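Long-range contact in ecdysteroid-phosphate phosphatase (Bombyx mori, PDB 3C7T), which removes phosphate from inactive ecdysteroid phosphates, ecdysone 22-phosphate above all, to release the active moulting hormones, and also acts as a protein tyrosine phosphatase: residues Asp57-Val71 with Ala90-Gly103. Numbering follows the deposited sequence.
Sequences DTPLTRLGWFQAQLV and ALRCVETAQGFLDG. With WO4 (tungstate(VI)ion), chain E.
Asp57 OD1 takes Leu91 N at 2.9 Å on its syn side, while its OD2 is salt-bridged to Arg47. A second carboxylate, Glu95, its chain extended beyond CG, receives Leu60 N on OE1 at 2.7 Å in a nearly straight bond (168°). One water joins Asp57 OD1 and Thr58 O to Arg92 N and NH1; another accepts from Trp65 NE1 and lies against Leu60 O, with a weak bond to Glu95 OE2. Arg92 starts from the crowded chi1 position (59°) and then runs extended, bringing NE (2.7 Å) and NH2 (2.8 Å) edge-on to tungstate O4. This is the tungstate pocket of the histidine phosphatase domain, the ion probably standing in for the substrate's phosphate. Thr96 OG1 donates to Arg92 O, is bonded to Gly13 N and lies against Leu60 CD1; its side chain also touches phosphohistidine-forming His12. Helices 62-71 and 91-103 cross at -46°, axes 6.5 Å apart: Gly99 and Gly103 lack a CB that would press on Ala68 and Gln69 O, and Phe100 CA makes a CA-H...O contact to Ala68 O (3.4 Å). The Trp65 indole is a knob among Glu95, Gln98, Gly99 and Asp102, with Leu60 CD1 and Glu95 O over one face toward the rim, Gln98 CG and Asp102 OD2 at the edge, and the Glu95 carboxylate steeply tilted to it; an alanine here would probably open a gap among them and leave the second water less firmly held. Val71 CG1 meets the Phe100 ring edge.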
loop_
_atom_site.group_PDB
_atom_site.type_symbol
_atom_site.label_atom_id
_atom_site.label_comp_id
_atom_site.label_asym_id
_atom_site.label_seq_id
_atom_site.Cartn_x
_atom_site.Cartn_y
_atom_site.Cartn_z
ATOM N N ASP A 57 -17.818 -2.869 -12.681
ATOM C CA ASP A 57 -17.853 -2.136 -11.411
ATOM C C ASP A 57 -16.708 -2.652 -10.543
ATOM O O ASP A 57 -16.908 -3.448 -9.628
ATOM C CB ASP A 57 -19.245 -2.310 -10.749
ATOM C CG ASP A 57 -19.426 -1.471 -9.460
ATOM O OD1 ASP A 57 -18.849 -0.342 -9.359
ATOM O OD2 ASP A 57 -20.168 -1.957 -8.563
ATOM N N THR A 58 -15.498 -2.187 -10.868
ATOM C CA THR A 58 -14.249 -2.694 -10.259
ATOM C C THR A 58 -14.152 -2.557 -8.725
ATOM O O THR A 58 -14.615 -1.563 -8.159
ATOM C CB THR A 58 -13.039 -1.998 -10.913
ATOM O OG1 THR A 58 -11.833 -2.676 -10.534
ATOM C CG2 THR A 58 -12.994 -0.516 -10.513
ATOM N N PRO A 59 -13.574 -3.563 -8.042
ATOM C CA PRO A 59 -13.190 -3.413 -6.624
ATOM C C PRO A 59 -11.963 -2.504 -6.511
ATOM O O PRO A 59 -11.276 -2.261 -7.514
ATOM C CB PRO A 59 -12.747 -4.825 -6.238
ATOM C CG PRO A 59 -13.288 -5.737 -7.290
ATOM C CD PRO A 59 -13.300 -4.920 -8.546
ATOM N N LEU A 60 -11.669 -2.041 -5.295
ATOM C CA LEU A 60 -10.319 -1.526 -4.997
ATOM C C LEU A 60 -9.333 -2.672 -4.891
ATOM O O LEU A 60 -9.705 -3.771 -4.504
ATOM C CB LEU A 60 -10.301 -0.813 -3.645
ATOM C CG LEU A 60 -11.165 0.417 -3.392
ATOM C CD1 LEU A 60 -10.925 0.873 -1.955
ATOM C CD2 LEU A 60 -10.802 1.532 -4.408
ATOM N N THR A 61 -8.064 -2.376 -5.169
ATOM C CA THR A 61 -6.948 -3.278 -4.863
ATOM C C THR A 61 -6.754 -3.255 -3.340
ATOM O O THR A 61 -7.352 -2.408 -2.645
ATOM C CB THR A 61 -5.654 -2.769 -5.503
ATOM O OG1 THR A 61 -5.398 -1.445 -5.045
ATOM C CG2 THR A 61 -5.815 -2.771 -7.047
ATOM N N ARG A 62 -5.917 -4.163 -2.835
ATOM C CA ARG A 62 -5.484 -4.115 -1.420
ATOM C C ARG A 62 -4.878 -2.755 -1.102
ATOM O O ARG A 62 -5.182 -2.168 -0.054
ATOM C CB ARG A 62 -4.518 -5.265 -1.079
ATOM C CG ARG A 62 -5.133 -6.695 -1.122
ATOM C CD ARG A 62 -6.248 -6.907 -0.100
ATOM N NE ARG A 62 -5.787 -6.706 1.282
ATOM C CZ ARG A 62 -5.207 -7.633 2.041
ATOM N NH1 ARG A 62 -4.966 -8.836 1.561
ATOM N NH2 ARG A 62 -4.826 -7.330 3.289
ATOM N N LEU A 63 -4.044 -2.244 -2.004
ATOM C CA LEU A 63 -3.412 -0.948 -1.808
ATOM C C LEU A 63 -4.495 0.132 -1.738
ATOM O O LEU A 63 -4.388 1.071 -0.972
ATOM C CB LEU A 63 -2.458 -0.634 -2.953
ATOM C CG LEU A 63 -1.784 0.733 -2.883
ATOM C CD1 LEU A 63 -1.259 1.047 -1.460
ATOM C CD2 LEU A 63 -0.702 0.837 -3.935
ATOM N N GLY A 64 -5.524 0.015 -2.571
ATOM C CA GLY A 64 -6.607 1.021 -2.578
ATOM C C GLY A 64 -7.320 1.137 -1.241
ATOM O O GLY A 64 -7.593 2.235 -0.767
ATOM N N TRP A 65 -7.640 -0.001 -0.629
ATOM C CA TRP A 65 -8.117 -0.023 0.762
ATOM C C TRP A 65 -7.133 0.652 1.714
ATOM O O TRP A 65 -7.541 1.452 2.546
ATOM C CB TRP A 65 -8.330 -1.456 1.218
ATOM C CG TRP A 65 -9.619 -2.012 0.770
ATOM C CD1 TRP A 65 -9.887 -2.590 -0.442
ATOM C CD2 TRP A 65 -10.831 -2.067 1.529
ATOM N NE1 TRP A 65 -11.214 -3.016 -0.475
ATOM C CE2 TRP A 65 -11.801 -2.707 0.723
ATOM C CE3 TRP A 65 -11.187 -1.655 2.835
ATOM C CZ2 TRP A 65 -13.124 -2.932 1.167
ATOM C CZ3 TRP A 65 -12.498 -1.886 3.279
ATOM C CH2 TRP A 65 -13.441 -2.526 2.445
ATOM N N PHE A 66 -5.848 0.328 1.578
ATOM C CA PHE A 66 -4.796 0.880 2.466
ATOM C C PHE A 66 -4.648 2.395 2.329
ATOM O O PHE A 66 -4.528 3.123 3.314
ATOM C CB PHE A 66 -3.475 0.183 2.138
ATOM C CG PHE A 66 -2.353 0.543 3.055
ATOM C CD1 PHE A 66 -2.379 0.184 4.397
ATOM C CD2 PHE A 66 -1.250 1.231 2.563
ATOM C CE1 PHE A 66 -1.298 0.522 5.250
ATOM C CE2 PHE A 66 -0.161 1.566 3.405
ATOM C CZ PHE A 66 -0.205 1.216 4.754
ATOM N N GLN A 67 -4.692 2.891 1.091
ATOM C CA GLN A 67 -4.722 4.346 0.844
ATOM C C GLN A 67 -5.871 5.035 1.560
ATOM O O GLN A 67 -5.675 6.088 2.183
ATOM C CB GLN A 67 -4.826 4.622 -0.670
ATOM C CG GLN A 67 -3.573 4.174 -1.429
ATOM C CD GLN A 67 -3.717 4.212 -2.971
ATOM O OE1 GLN A 67 -4.833 4.099 -3.513
ATOM N NE2 GLN A 67 -2.566 4.302 -3.692
ATOM N N ALA A 68 -7.057 4.436 1.497
ATOM C CA ALA A 68 -8.248 5.032 2.165
ATOM C C ALA A 68 -8.055 4.996 3.681
ATOM O O ALA A 68 -8.389 5.940 4.394
ATOM C CB ALA A 68 -9.495 4.272 1.753
ATOM N N GLN A 69 -7.508 3.891 4.169
ATOM C CA GLN A 69 -7.223 3.730 5.598
ATOM C C GLN A 69 -6.245 4.774 6.108
ATOM O O GLN A 69 -6.438 5.319 7.180
ATOM C CB GLN A 69 -6.679 2.343 5.874
ATOM C CG GLN A 69 -7.724 1.278 5.706
ATOM C CD GLN A 69 -7.153 -0.125 5.520
ATOM O OE1 GLN A 69 -5.954 -0.368 5.710
ATOM N NE2 GLN A 69 -8.020 -1.053 5.148
ATOM N N LEU A 70 -5.206 5.062 5.327
ATOM C CA LEU A 70 -4.230 6.072 5.694
ATOM C C LEU A 70 -4.849 7.453 5.854
ATOM O O LEU A 70 -4.457 8.224 6.773
ATOM C CB LEU A 70 -3.112 6.133 4.661
ATOM C CG LEU A 70 -2.172 4.944 4.708
ATOM C CD1 LEU A 70 -1.239 5.097 3.491
ATOM C CD2 LEU A 70 -1.395 4.881 6.040
ATOM N N VAL A 71 -5.798 7.775 4.974
ATOM C CA VAL A 71 -6.534 9.029 5.111
ATOM C C VAL A 71 -7.372 9.052 6.417
ATOM O O VAL A 71 -7.282 10.014 7.198
ATOM C CB VAL A 71 -7.392 9.351 3.862
ATOM C CG1 VAL A 71 -8.212 10.667 4.100
ATOM C CG2 VAL A 71 -6.510 9.452 2.600
ATOM N N ALA A 90 -20.662 3.606 -6.948
ATOM C CA ALA A 90 -19.591 2.770 -7.520
ATOM C C ALA A 90 -18.928 1.980 -6.407
ATOM O O ALA A 90 -18.615 2.545 -5.332
ATOM C CB ALA A 90 -18.546 3.637 -8.246
ATOM N N LEU A 91 -18.657 0.694 -6.664
ATOM C CA LEU A 91 -18.092 -0.162 -5.620
ATOM C C LEU A 91 -16.786 0.385 -5.077
ATOM O O LEU A 91 -16.543 0.294 -3.861
ATOM C CB LEU A 91 -17.856 -1.589 -6.106
ATOM C CG LEU A 91 -17.169 -2.498 -5.094
ATOM C CD1 LEU A 91 -18.020 -2.659 -3.803
ATOM C CD2 LEU A 91 -16.771 -3.859 -5.747
ATOM N N ARG A 92 -15.952 0.939 -5.949
ATOM C CA ARG A 92 -14.663 1.522 -5.502
ATOM C C ARG A 92 -14.844 2.654 -4.482
ATOM O O ARG A 92 -14.016 2.841 -3.576
ATOM C CB ARG A 92 -13.849 1.993 -6.714
ATOM C CG ARG A 92 -14.562 3.045 -7.560
ATOM C CD ARG A 92 -13.763 3.326 -8.822
ATOM N NE ARG A 92 -14.374 4.214 -9.814
ATOM C CZ ARG A 92 -15.253 3.841 -10.758
ATOM N NH1 ARG A 92 -15.735 2.589 -10.816
ATOM N NH2 ARG A 92 -15.691 4.746 -11.631
ATOM N N CYS A 93 -15.928 3.402 -4.625
ATOM C CA CYS A 93 -16.203 4.531 -3.728
ATOM C C CYS A 93 -16.736 4.049 -2.377
ATOM O O CYS A 93 -16.318 4.534 -1.310
ATOM C CB CYS A 93 -17.158 5.534 -4.384
ATOM S SG CYS A 93 -16.591 6.090 -6.014
ATOM N N VAL A 94 -17.669 3.102 -2.411
ATOM C CA VAL A 94 -18.166 2.514 -1.157
ATOM C C VAL A 94 -17.033 1.799 -0.389
ATOM O O VAL A 94 -16.918 1.919 0.840
ATOM C CB VAL A 94 -19.355 1.563 -1.391
ATOM C CG1 VAL A 94 -19.912 1.105 -0.037
ATOM C CG2 VAL A 94 -20.462 2.289 -2.192
ATOM N N GLU A 95 -16.166 1.091 -1.102
ATOM C CA GLU A 95 -15.032 0.475 -0.421
ATOM C C GLU A 95 -14.058 1.505 0.112
ATOM O O GLU A 95 -13.510 1.305 1.187
ATOM C CB GLU A 95 -14.318 -0.526 -1.321
ATOM C CG GLU A 95 -15.170 -1.751 -1.678
ATOM C CD GLU A 95 -14.371 -2.785 -2.490
ATOM O OE1 GLU A 95 -13.642 -2.387 -3.427
ATOM O OE2 GLU A 95 -14.482 -3.998 -2.207
ATOM N N THR A 96 -13.868 2.617 -0.599
ATOM C CA THR A 96 -13.003 3.671 -0.077
ATOM C C THR A 96 -13.606 4.212 1.226
ATOM O O THR A 96 -12.892 4.474 2.206
ATOM C CB THR A 96 -12.785 4.764 -1.102
ATOM O OG1 THR A 96 -12.214 4.161 -2.272
ATOM C CG2 THR A 96 -11.811 5.881 -0.546
ATOM N N ALA A 97 -14.922 4.362 1.226
ATOM C CA ALA A 97 -15.622 4.877 2.409
ATOM C C ALA A 97 -15.389 3.956 3.602
ATOM O O ALA A 97 -15.128 4.433 4.721
ATOM C CB ALA A 97 -17.126 5.032 2.098
ATOM N N GLN A 98 -15.493 2.643 3.380
ATOM C CA GLN A 98 -15.246 1.708 4.469
ATOM C C GLN A 98 -13.791 1.743 4.945
ATOM O O GLN A 98 -13.554 1.777 6.145
ATOM C CB GLN A 98 -15.648 0.278 4.103
ATOM C CG GLN A 98 -15.596 -0.686 5.303
ATOM C CD GLN A 98 -16.530 -0.256 6.413
ATOM O OE1 GLN A 98 -17.709 0.009 6.171
ATOM N NE2 GLN A 98 -16.007 -0.168 7.638
ATOM N N GLY A 99 -12.821 1.733 4.019
ATOM C CA GLY A 99 -11.406 1.849 4.415
ATOM C C GLY A 99 -11.170 3.125 5.207
ATOM O O GLY A 99 -10.510 3.114 6.252
ATOM N N PHE A 100 -11.770 4.224 4.757
ATOM C CA PHE A 100 -11.627 5.497 5.454
ATOM C C PHE A 100 -12.134 5.362 6.910
ATOM O O PHE A 100 -11.452 5.732 7.887
ATOM C CB PHE A 100 -12.399 6.590 4.691
ATOM C CG PHE A 100 -12.473 7.889 5.419
ATOM C CD1 PHE A 100 -11.384 8.763 5.423
ATOM C CD2 PHE A 100 -13.648 8.270 6.081
ATOM C CE1 PHE A 100 -11.440 9.965 6.102
ATOM C CE2 PHE A 100 -13.712 9.483 6.754
ATOM C CZ PHE A 100 -12.601 10.330 6.759
ATOM N N LEU A 101 -13.342 4.819 7.045
ATOM C CA LEU A 101 -13.944 4.612 8.375
ATOM C C LEU A 101 -13.151 3.651 9.241
ATOM O O LEU A 101 -13.099 3.813 10.470
ATOM C CB LEU A 101 -15.419 4.154 8.235
ATOM C CG LEU A 101 -16.387 5.194 7.678
ATOM C CD1 LEU A 101 -17.764 4.567 7.399
ATOM C CD2 LEU A 101 -16.538 6.387 8.607
ATOM N N ASP A 102 -12.530 2.652 8.620
ATOM C CA ASP A 102 -11.677 1.711 9.356
ATOM C C ASP A 102 -10.447 2.446 9.930
ATOM O O ASP A 102 -10.069 2.241 11.084
ATOM C CB ASP A 102 -11.212 0.561 8.462
ATOM C CG ASP A 102 -12.332 -0.423 8.101
ATOM O OD1 ASP A 102 -13.397 -0.430 8.746
ATOM O OD2 ASP A 102 -12.126 -1.206 7.139
ATOM N N GLY A 103 -9.822 3.295 9.117
ATOM C CA GLY A 103 -8.635 4.049 9.545
ATOM C C GLY A 103 -8.995 5.034 10.647
ATOM O O GLY A 103 -8.245 5.206 11.642
HETATM W W WO4 E . -12.342 7.643 -11.041
HETATM O O1 WO4 E . -11.879 9.251 -10.072
HETATM O O2 WO4 E . -12.735 8.476 -12.802
HETATM O O3 WO4 E . -10.948 6.322 -11.543
HETATM O O4 WO4 E . -14.057 6.794 -10.597
HETATM O O HOH W 1 -16.149 0.410 -8.845
HETATM O O HOH W 2 -11.624 -4.621 -2.854
#